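Local coordinates for protein ribose-phosphate pyrophosphokinase (Thermus thermophilus, PDB 7PN0) that probably makes phosphoribosyl pyrophosphate by transferring a diphosphate group from ATP to ribose 5-phosphate, at residues R1-A15 against Y43-S57. Numbering follows the deposited sequence.
Sequences RPLLIFSGQSNRPLA and YEESLREGDVFIVQS. With SO4 (sulfate ion), chain E.
Phe6 and Tyr43 pack edge to face: the CD1-CE1 edge of Tyr43 points onto one face of the Phe6 ring in a T-shaped stack, planes at 74° and centroids 4.7 Å apart. Leu47 wedges in beside them, with CD2 over the centre of the Tyr43 ring, while Leu47 CB meets Leu4 CD1 at 3.5 Å. Val52 CG2 adds to the same apolar cluster, and the Tyr43 hydroxyl is hydrogen-bonded to Met72 O. On the other face of the sheet Leu3 turns CG away from its own N (chi1 174°) and brings CD1 to Phe53 CE1, the side chains crossing at about a right angle; Ala15 CB, from helix 12-21, rests on Val55 CB (3.9 Å). Between these faces, strands 3-7 and 51-55 run parallel, the first two strands of the five-stranded parallel sheet of the N-terminal, PRTase-like domain. Six backbone hydrogen bonds, from Asp51 N to Pro2 O through Gly8 N to Val55 O, zip them together. Beyond the strands, Gln56 OE1 accepts from Ser10 OG at 2.6 Å and also from Ser10 N, both on the same face of its amide plane, and Ser10 OG in turn accepts from Ser57 N; Gln56 NE2 bonds Glu68 OE1 and His65 O. Replacing Gln56 by alanine removes this acceptor, and Ser10 N and OG would probably lose their shared partner, with loop 8-10 less firmly held. Water 1 joins Ser7 OG, Asn11 N and Val55 O. The Arg1 end is looser and more exposed: Arg1 CG lies 3.3 Å from Glu49 O, but Arg1 NH1 and Glu49 OE2 are 4.4 Å apart, near only as charges, and Glu49 OE1 instead makes a salt bridge to Arg83 of a second subunit. Nearby, Ser46 OG and Arg48 NE bond sulfate O1 and Arg48 NH2 bonds O3, with two neighbouring subunits also holding the ion.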
loop_
_atom_site.group_PDB
_atom_site.type_symbol
_atom_site.label_atom_id
_atom_site.label_comp_id
_atom_site.label_asym_id
_atom_site.label_seq_id
_atom_site.Cartn_x
_atom_site.Cartn_y
_atom_site.Cartn_z
ATOM N N ARG A 1 -16.990 21.401 6.554
ATOM C CA ARG A 1 -16.640 20.822 5.233
ATOM C C ARG A 1 -17.719 21.232 4.237
ATOM O O ARG A 1 -18.785 20.633 4.211
ATOM C CB ARG A 1 -16.462 19.300 5.325
ATOM C CG ARG A 1 -15.223 18.937 6.138
ATOM C CD ARG A 1 -14.858 17.474 6.268
ATOM N NE ARG A 1 -13.600 17.366 6.996
ATOM C CZ ARG A 1 -13.037 16.222 7.381
ATOM N NH1 ARG A 1 -11.882 16.245 8.021
ATOM N NH2 ARG A 1 -13.632 15.061 7.153
ATOM N N PRO A 2 -17.487 22.285 3.425
ATOM C CA PRO A 2 -18.435 22.666 2.391
ATOM C C PRO A 2 -18.647 21.547 1.356
ATOM O O PRO A 2 -17.718 20.871 0.989
ATOM C CB PRO A 2 -17.791 23.901 1.754
ATOM C CG PRO A 2 -16.320 23.760 2.078
ATOM C CD PRO A 2 -16.323 23.188 3.479
ATOM N N LEU A 3 -19.878 21.441 0.871
ATOM C CA LEU A 3 -20.226 20.544 -0.239
ATOM C C LEU A 3 -19.893 21.256 -1.560
ATOM O O LEU A 3 -20.425 22.323 -1.821
ATOM C CB LEU A 3 -21.716 20.238 -0.084
ATOM C CG LEU A 3 -22.356 19.426 -1.207
ATOM C CD1 LEU A 3 -21.596 18.145 -1.476
ATOM C CD2 LEU A 3 -23.802 19.108 -0.840
ATOM N N LEU A 4 -19.070 20.666 -2.407
ATOM C CA LEU A 4 -18.574 21.283 -3.644
ATOM C C LEU A 4 -18.745 20.301 -4.796
ATOM O O LEU A 4 -18.339 19.113 -4.684
ATOM C CB LEU A 4 -17.112 21.648 -3.453
ATOM C CG LEU A 4 -16.794 22.657 -2.336
ATOM C CD1 LEU A 4 -15.302 22.948 -2.319
ATOM C CD2 LEU A 4 -17.542 23.972 -2.549
ATOM N N ILE A 5 -19.319 20.768 -5.897
ATOM C CA ILE A 5 -19.580 19.867 -7.039
ATOM C C ILE A 5 -18.884 20.454 -8.259
ATOM O O ILE A 5 -18.906 21.696 -8.424
ATOM C CB ILE A 5 -21.088 19.576 -7.194
ATOM C CG1 ILE A 5 -21.388 18.750 -8.435
ATOM C CG2 ILE A 5 -21.962 20.814 -7.099
ATOM C CD1 ILE A 5 -22.652 17.936 -8.296
ATOM N N PHE A 6 -18.184 19.589 -8.997
ATOM C CA PHE A 6 -17.475 19.921 -10.252
ATOM C C PHE A 6 -17.838 18.918 -11.329
ATOM O O PHE A 6 -18.368 17.845 -11.014
ATOM C CB PHE A 6 -15.962 19.933 -10.028
ATOM C CG PHE A 6 -15.531 20.832 -8.899
ATOM C CD1 PHE A 6 -15.488 20.371 -7.601
ATOM C CD2 PHE A 6 -15.138 22.137 -9.151
ATOM C CE1 PHE A 6 -15.114 21.218 -6.565
ATOM C CE2 PHE A 6 -14.715 22.951 -8.121
ATOM C CZ PHE A 6 -14.733 22.508 -6.832
ATOM N N SER A 7 -17.484 19.237 -12.576
ATOM C CA SER A 7 -17.840 18.436 -13.765
ATOM C C SER A 7 -16.600 18.330 -14.635
ATOM O O SER A 7 -15.855 19.313 -14.738
ATOM C CB SER A 7 -19.003 19.044 -14.511
ATOM O OG SER A 7 -19.363 18.294 -15.669
ATOM N N GLY A 8 -16.404 17.172 -15.235
ATOM C CA GLY A 8 -15.558 17.051 -16.424
ATOM C C GLY A 8 -16.336 17.474 -17.654
ATOM O O GLY A 8 -17.394 18.123 -17.476
ATOM N N GLN A 9 -15.845 17.139 -18.853
ATOM C CA GLN A 9 -16.439 17.599 -20.144
ATOM C C GLN A 9 -17.529 16.626 -20.605
ATOM O O GLN A 9 -18.321 17.002 -21.489
ATOM C CB GLN A 9 -15.381 17.768 -21.238
ATOM C CG GLN A 9 -14.279 18.739 -20.855
ATOM C CD GLN A 9 -13.361 19.086 -22.002
ATOM O OE1 GLN A 9 -12.690 20.115 -21.979
ATOM N NE2 GLN A 9 -13.355 18.257 -23.031
ATOM N N SER A 10 -17.633 15.448 -19.997
ATOM C CA SER A 10 -18.536 14.378 -20.479
ATOM C C SER A 10 -20.023 14.800 -20.379
ATOM O O SER A 10 -20.754 14.511 -21.327
ATOM C CB SER A 10 -18.288 13.073 -19.751
ATOM O OG SER A 10 -18.678 13.179 -18.369
ATOM N N ASN A 11 -20.482 15.325 -19.254
ATOM C CA ASN A 11 -21.928 15.546 -19.009
ATOM C C ASN A 11 -22.141 16.769 -18.118
ATOM O O ASN A 11 -22.712 16.676 -17.016
ATOM C CB ASN A 11 -22.583 14.270 -18.491
ATOM C CG ASN A 11 -24.080 14.282 -18.719
ATOM O OD1 ASN A 11 -24.648 15.319 -19.078
ATOM N ND2 ASN A 11 -24.723 13.146 -18.507
ATOM N N ARG A 12 -21.642 17.909 -18.576
ATOM C CA ARG A 12 -21.748 19.163 -17.806
ATOM C C ARG A 12 -23.222 19.492 -17.548
ATOM O O ARG A 12 -23.577 19.879 -16.456
ATOM C CB ARG A 12 -21.024 20.286 -18.548
ATOM C CG ARG A 12 -20.976 21.580 -17.763
ATOM C CD ARG A 12 -20.234 22.642 -18.543
ATOM N NE ARG A 12 -20.430 23.957 -17.953
ATOM C CZ ARG A 12 -19.751 24.426 -16.907
ATOM N NH1 ARG A 12 -18.820 23.683 -16.320
ATOM N NH2 ARG A 12 -19.997 25.646 -16.460
ATOM N N PRO A 13 -24.150 19.274 -18.493
ATOM C CA PRO A 13 -25.571 19.523 -18.225
ATOM C C PRO A 13 -26.138 18.709 -17.051
ATOM O O PRO A 13 -26.887 19.276 -16.239
ATOM C CB PRO A 13 -26.233 19.145 -19.560
ATOM C CG PRO A 13 -25.143 19.454 -20.558
ATOM C CD PRO A 13 -23.913 18.859 -19.887
ATOM N N LEU A 14 -25.772 17.426 -16.921
ATOM C CA LEU A 14 -26.193 16.631 -15.747
ATOM C C LEU A 14 -25.551 17.213 -14.494
ATOM O O LEU A 14 -26.259 17.328 -13.488
ATOM C CB LEU A 14 -25.815 15.151 -15.903
ATOM C CG LEU A 14 -26.188 14.264 -14.730
ATOM C CD1 LEU A 14 -27.695 14.178 -14.557
ATOM C CD2 LEU A 14 -25.624 12.866 -14.945
ATOM N N ALA A 15 -24.255 17.520 -14.528
ATOM C CA ALA A 15 -23.533 18.057 -13.344
ATOM C C ALA A 15 -24.213 19.359 -12.904
ATOM O O ALA A 15 -24.423 19.567 -11.703
ATOM C CB ALA A 15 -22.091 18.286 -13.630
ATOM N N TYR A 43 -8.590 23.845 -10.806
ATOM C CA TYR A 43 -9.716 24.394 -10.015
ATOM C C TYR A 43 -9.440 25.882 -9.809
ATOM O O TYR A 43 -8.344 26.269 -9.366
ATOM C CB TYR A 43 -9.892 23.683 -8.680
ATOM C CG TYR A 43 -10.273 22.229 -8.812
ATOM C CD1 TYR A 43 -11.579 21.849 -9.080
ATOM C CD2 TYR A 43 -9.310 21.226 -8.697
ATOM C CE1 TYR A 43 -11.935 20.515 -9.189
ATOM C CE2 TYR A 43 -9.653 19.882 -8.786
ATOM C CZ TYR A 43 -10.960 19.531 -9.091
ATOM O OH TYR A 43 -11.343 18.226 -9.188
ATOM N N GLU A 44 -10.398 26.692 -10.198
ATOM C CA GLU A 44 -10.209 28.166 -10.252
ATOM C C GLU A 44 -10.254 28.751 -8.850
ATOM O O GLU A 44 -9.633 29.847 -8.653
ATOM C CB GLU A 44 -11.268 28.781 -11.162
ATOM C CG GLU A 44 -11.127 28.259 -12.587
ATOM C CD GLU A 44 -9.767 28.450 -13.246
ATOM O OE1 GLU A 44 -8.829 29.044 -12.622
ATOM O OE2 GLU A 44 -9.652 28.051 -14.413
ATOM N N GLU A 45 -10.926 28.075 -7.919
ATOM C CA GLU A 45 -11.031 28.557 -6.517
ATOM C C GLU A 45 -10.688 27.442 -5.530
ATOM O O GLU A 45 -10.648 26.268 -5.915
ATOM C CB GLU A 45 -12.423 29.113 -6.240
ATOM C CG GLU A 45 -12.786 30.355 -7.084
ATOM C CD GLU A 45 -11.987 31.647 -6.906
ATOM O OE1 GLU A 45 -12.050 32.497 -7.843
ATOM O OE2 GLU A 45 -11.291 31.830 -5.863
ATOM N N SER A 46 -10.450 27.828 -4.279
ATOM C CA SER A 46 -10.063 26.869 -3.205
ATOM C C SER A 46 -11.171 25.840 -3.036
ATOM O O SER A 46 -12.323 26.210 -3.115
ATOM C CB SER A 46 -9.765 27.585 -1.929
ATOM O OG SER A 46 -9.487 26.656 -0.931
ATOM N N LEU A 47 -10.812 24.563 -2.876
ATOM C CA LEU A 47 -11.772 23.528 -2.405
ATOM C C LEU A 47 -11.221 22.883 -1.134
ATOM O O LEU A 47 -11.612 21.757 -0.809
ATOM C CB LEU A 47 -12.047 22.559 -3.556
ATOM C CG LEU A 47 -10.805 22.029 -4.265
ATOM C CD1 LEU A 47 -9.894 21.384 -3.250
ATOM C CD2 LEU A 47 -11.153 21.027 -5.378
ATOM N N ARG A 48 -10.297 23.582 -0.453
ATOM C CA ARG A 48 -9.611 23.104 0.766
ATOM C C ARG A 48 -10.636 22.672 1.818
ATOM O O ARG A 48 -11.571 23.448 2.101
ATOM C CB ARG A 48 -8.704 24.204 1.319
ATOM C CG ARG A 48 -7.771 23.721 2.415
ATOM C CD ARG A 48 -6.789 24.788 2.831
ATOM N NE ARG A 48 -5.803 25.055 1.782
ATOM C CZ ARG A 48 -4.606 24.515 1.723
ATOM N NH1 ARG A 48 -4.230 23.615 2.619
ATOM N NH2 ARG A 48 -3.785 24.883 0.764
ATOM N N GLU A 49 -10.470 21.459 2.359
ATOM C CA GLU A 49 -11.325 20.815 3.391
ATOM C C GLU A 49 -12.757 20.702 2.873
ATOM O O GLU A 49 -13.683 20.499 3.700
ATOM C CB GLU A 49 -11.202 21.466 4.769
ATOM C CG GLU A 49 -9.771 21.587 5.233
ATOM C CD GLU A 49 -8.982 20.281 5.332
ATOM O OE1 GLU A 49 -7.770 20.221 4.854
ATOM O OE2 GLU A 49 -9.618 19.280 5.710
ATOM N N GLY A 50 -12.900 20.658 1.546
ATOM C CA GLY A 50 -14.212 20.478 0.892
ATOM C C GLY A 50 -14.592 19.020 0.804
ATOM O O GLY A 50 -13.693 18.165 0.820
ATOM N N ASP A 51 -15.901 18.753 0.760
ATOM C CA ASP A 51 -16.480 17.448 0.398
ATOM C C ASP A 51 -16.789 17.535 -1.080
ATOM O O ASP A 51 -17.798 18.219 -1.467
ATOM C CB ASP A 51 -17.675 17.154 1.299
ATOM C CG ASP A 51 -18.110 15.712 1.341
ATOM O OD1 ASP A 51 -17.379 14.854 0.832
ATOM O OD2 ASP A 51 -19.193 15.459 1.940
ATOM N N VAL A 52 -15.855 17.041 -1.881
ATOM C CA VAL A 52 -15.862 17.348 -3.316
ATOM C C VAL A 52 -16.356 16.141 -4.094
ATOM O O VAL A 52 -15.967 14.987 -3.820
ATOM C CB VAL A 52 -14.566 17.992 -3.852
ATOM C CG1 VAL A 52 -13.619 18.562 -2.859
ATOM C CG2 VAL A 52 -14.001 17.432 -5.137
ATOM N N PHE A 53 -17.247 16.423 -5.025
ATOM C CA PHE A 53 -17.953 15.452 -5.880
ATOM C C PHE A 53 -17.654 15.838 -7.324
ATOM O O PHE A 53 -17.932 16.990 -7.795
ATOM C CB PHE A 53 -19.463 15.489 -5.597
ATOM C CG PHE A 53 -19.820 14.991 -4.227
ATOM C CD1 PHE A 53 -19.678 15.794 -3.111
ATOM C CD2 PHE A 53 -20.172 13.660 -4.034
ATOM C CE1 PHE A 53 -19.933 15.310 -1.837
ATOM C CE2 PHE A 53 -20.443 13.182 -2.756
ATOM C CZ PHE A 53 -20.332 14.016 -1.667
ATOM N N ILE A 54 -17.120 14.900 -8.077
ATOM C CA ILE A 54 -16.686 15.235 -9.459
ATOM C C ILE A 54 -17.505 14.355 -10.363
ATOM O O ILE A 54 -17.405 13.133 -10.218
ATOM C CB ILE A 54 -15.189 15.045 -9.677
ATOM C CG1 ILE A 54 -14.359 15.940 -8.775
ATOM C CG2 ILE A 54 -14.797 15.170 -11.136
ATOM C CD1 ILE A 54 -13.035 15.298 -8.464
ATOM N N VAL A 55 -18.274 14.965 -11.257
ATOM C CA VAL A 55 -19.166 14.219 -12.191
ATOM C C VAL A 55 -18.447 13.928 -13.519
ATOM O O VAL A 55 -18.048 14.850 -14.273
ATOM C CB VAL A 55 -20.478 14.991 -12.416
ATOM C CG1 VAL A 55 -21.468 14.219 -13.240
ATOM C CG2 VAL A 55 -21.120 15.388 -11.096
ATOM N N GLN A 56 -18.435 12.668 -13.913
ATOM C CA GLN A 56 -17.917 12.270 -15.256
ATOM C C GLN A 56 -18.534 10.946 -15.662
ATOM O O GLN A 56 -18.434 9.987 -14.883
ATOM C CB GLN A 56 -16.396 12.155 -15.236
ATOM C CG GLN A 56 -15.818 11.967 -16.627
ATOM C CD GLN A 56 -15.554 13.294 -17.288
ATOM O OE1 GLN A 56 -16.457 14.111 -17.504
ATOM N NE2 GLN A 56 -14.296 13.540 -17.575
ATOM N N SER A 57 -19.163 10.897 -16.848
ATOM C CA SER A 57 -19.653 9.638 -17.458
ATOM C C SER A 57 -18.646 9.176 -18.505
ATOM O O SER A 57 -17.940 10.021 -19.105
ATOM C CB SER A 57 -21.048 9.773 -18.018
ATOM O OG SER A 57 -21.976 9.780 -16.963
HETATM S S SO4 E . -5.941 27.040 -1.491
HETATM O O1 SO4 E . -6.863 26.583 -0.549
HETATM O O2 SO4 E . -6.352 28.324 -2.007
HETATM O O3 SO4 E . -4.649 27.206 -0.892
HETATM O O4 SO4 E . -5.872 26.114 -2.605
HETATM O O HOH W 1 -19.651 15.622 -16.531
#